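PDB 6M6S: dicer Related Helicase from Caenorhabditis elegans, which probably hydrolyses ATP as an RLR-family RNA helicase of RNA interference, its C-terminal domain, the part described here, binding double-stranded RNA with a 5'-triphosphate. Local coordinates for residues L151-R154 and Q155-Q159. Numbering follows the deposited sequence.
Sequences LDSR and QHNKQ
Four successive i to i+4 backbone hydrogen bonds join Leu-151 through Arg-154 to Gln-155 through Lys-158 in about two turns of regular alpha-helix, the shortest running from Asn-157 N to Ser-153 O at 2.8 Å. Around that same carbonyl the Asn-157 side chain folds back: with its CG anti to the carbonyl carbon (chi1 -71°), the amide carbon CG lies 3.2 Å from Ser-153 O, and its ND2 comes within 3.8 Å of Ser-153 OG. No hydrogen bond links the two side chains; both reach Gln-62 instead, Asn-157 OD1 accepting from its NE2 and Ser-153 OG bonding its OE1, while Lys-81 NZ is a second partner of the hydroxyl. Were Asn-157 an alanine, Gln-62 NE2 would probably lose this acceptor, and the Ser-153 carbonyl the amide group packed beside it. On another side of the helix, Gln-155 CG packs 3.5 Å from Leu-151 O, and the Arg-154 chain, bent at chi3 (-57°), turns back so that one guanidinium face lies over Leu-151 CA, offset toward its rim. Asp-152 hydrogen-bonds Ser-65 and Ser-49, and His-156 packs on Gln-62, Pro-63 and Leu-64. Helix 140-167 thus docks through its Asp-152, Ser-153, His-156 and Asn-157 side on strand 61-69 of the four-stranded antiparallel sheet, away from the zinc site, with Val-53 and Leu-57 of the adjoining loop also against His-156.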
loop_
_atom_site.group_PDB
_atom_site.type_symbol
_atom_site.label_atom_id
_atom_site.label_comp_id
_atom_site.label_asym_id
_atom_site.label_seq_id
_atom_site.Cartn_x
_atom_site.Cartn_y
_atom_site.Cartn_z
ATOM N N LEU B 151 7.990 3.851 32.476
ATOM C CA LEU B 151 9.131 2.973 32.719
ATOM C C LEU B 151 10.010 2.913 31.471
ATOM O O LEU B 151 11.256 2.903 31.584
ATOM C CB LEU B 151 8.680 1.553 32.953
ATOM C CG LEU B 151 8.252 1.263 34.361
ATOM C CD1 LEU B 151 7.449 -0.015 34.388
ATOM C CD2 LEU B 151 9.552 1.092 35.129
ATOM N N ASP B 152 9.382 2.814 30.310
ATOM C CA ASP B 152 10.171 2.765 29.089
ATOM C C ASP B 152 10.863 4.127 28.888
ATOM O O ASP B 152 12.019 4.155 28.417
ATOM C CB ASP B 152 9.340 2.406 27.843
ATOM C CG ASP B 152 9.019 0.915 27.745
ATOM O OD1 ASP B 152 9.593 0.135 28.520
ATOM O OD2 ASP B 152 8.199 0.523 26.868
ATOM N N SER B 153 10.183 5.232 29.238
ATOM C CA SER B 153 10.776 6.571 29.138
ATOM C C SER B 153 11.973 6.722 30.072
ATOM O O SER B 153 12.986 7.352 29.728
ATOM C CB SER B 153 9.767 7.665 29.475
ATOM O OG SER B 153 10.359 8.946 29.270
ATOM N N ARG B 154 11.864 6.149 31.270
ATOM C CA ARG B 154 12.954 6.279 32.232
ATOM C C ARG B 154 14.184 5.537 31.721
ATOM O O ARG B 154 15.319 6.009 31.871
ATOM C CB ARG B 154 12.537 5.785 33.614
ATOM C CG ARG B 154 11.805 6.861 34.461
ATOM C CD ARG B 154 11.758 6.566 35.990
ATOM N NE ARG B 154 11.133 5.275 36.255
ATOM C CZ ARG B 154 9.818 5.087 36.386
ATOM N NH1 ARG B 154 8.974 6.112 36.331
ATOM N NH2 ARG B 154 9.344 3.868 36.591
ATOM N N GLN B 155 13.983 4.367 31.134
ATOM C CA GLN B 155 15.072 3.610 30.549
ATOM C C GLN B 155 15.669 4.306 29.358
ATOM O O GLN B 155 16.823 4.177 29.107
ATOM C CB GLN B 155 14.637 2.245 30.076
ATOM C CG GLN B 155 14.247 1.235 31.113
ATOM C CD GLN B 155 15.404 0.783 31.977
ATOM O OE1 GLN B 155 16.490 0.482 31.496
ATOM N NE2 GLN B 155 15.159 0.725 33.253
ATOM N N HIS B 156 14.844 4.964 28.572
ATOM C CA HIS B 156 15.306 5.730 27.412
ATOM C C HIS B 156 16.168 6.886 27.900
ATOM O O HIS B 156 17.237 7.148 27.349
ATOM C CB HIS B 156 14.117 6.286 26.641
ATOM C CG HIS B 156 14.483 7.051 25.400
ATOM N ND1 HIS B 156 14.331 6.537 24.136
ATOM C CD2 HIS B 156 15.003 8.295 25.237
ATOM C CE1 HIS B 156 14.728 7.420 23.239
ATOM N NE2 HIS B 156 15.140 8.498 23.882
ATOM N N ASN B 157 15.701 7.587 28.933
ATOM C CA ASN B 157 16.425 8.752 29.437
ATOM C C ASN B 157 17.762 8.361 29.999
ATOM O O ASN B 157 18.744 9.110 29.916
ATOM C CB ASN B 157 15.631 9.461 30.533
ATOM C CG ASN B 157 14.425 10.175 29.994
ATOM O OD1 ASN B 157 14.350 10.453 28.808
ATOM N ND2 ASN B 157 13.472 10.493 30.872
ATOM N N LYS B 158 17.798 7.198 30.631
ATOM C CA LYS B 158 19.026 6.742 31.237
ATOM C C LYS B 158 20.111 6.451 30.196
ATOM O O LYS B 158 21.282 6.784 30.433
ATOM C CB LYS B 158 18.760 5.507 32.060
ATOM C CG LYS B 158 19.976 5.019 32.726
ATOM C CD LYS B 158 19.646 3.918 33.706
ATOM C CE LYS B 158 20.929 3.424 34.430
ATOM N NZ LYS B 158 21.904 2.689 33.545
ATOM N N GLN B 159 19.716 5.857 29.065
ATOM C CA GLN B 159 20.617 5.643 27.921
ATOM C C GLN B 159 21.053 6.969 27.295
ATOM O O GLN B 159 22.223 7.151 26.913
ATOM C CB GLN B 159 19.935 4.796 26.837
ATOM C CG GLN B 159 19.799 3.323 27.171
ATOM C CD GLN B 159 21.146 2.674 27.483
ATOM O OE1 GLN B 159 21.351 2.135 28.564
ATOM N NE2 GLN B 159 22.059 2.722 26.529
#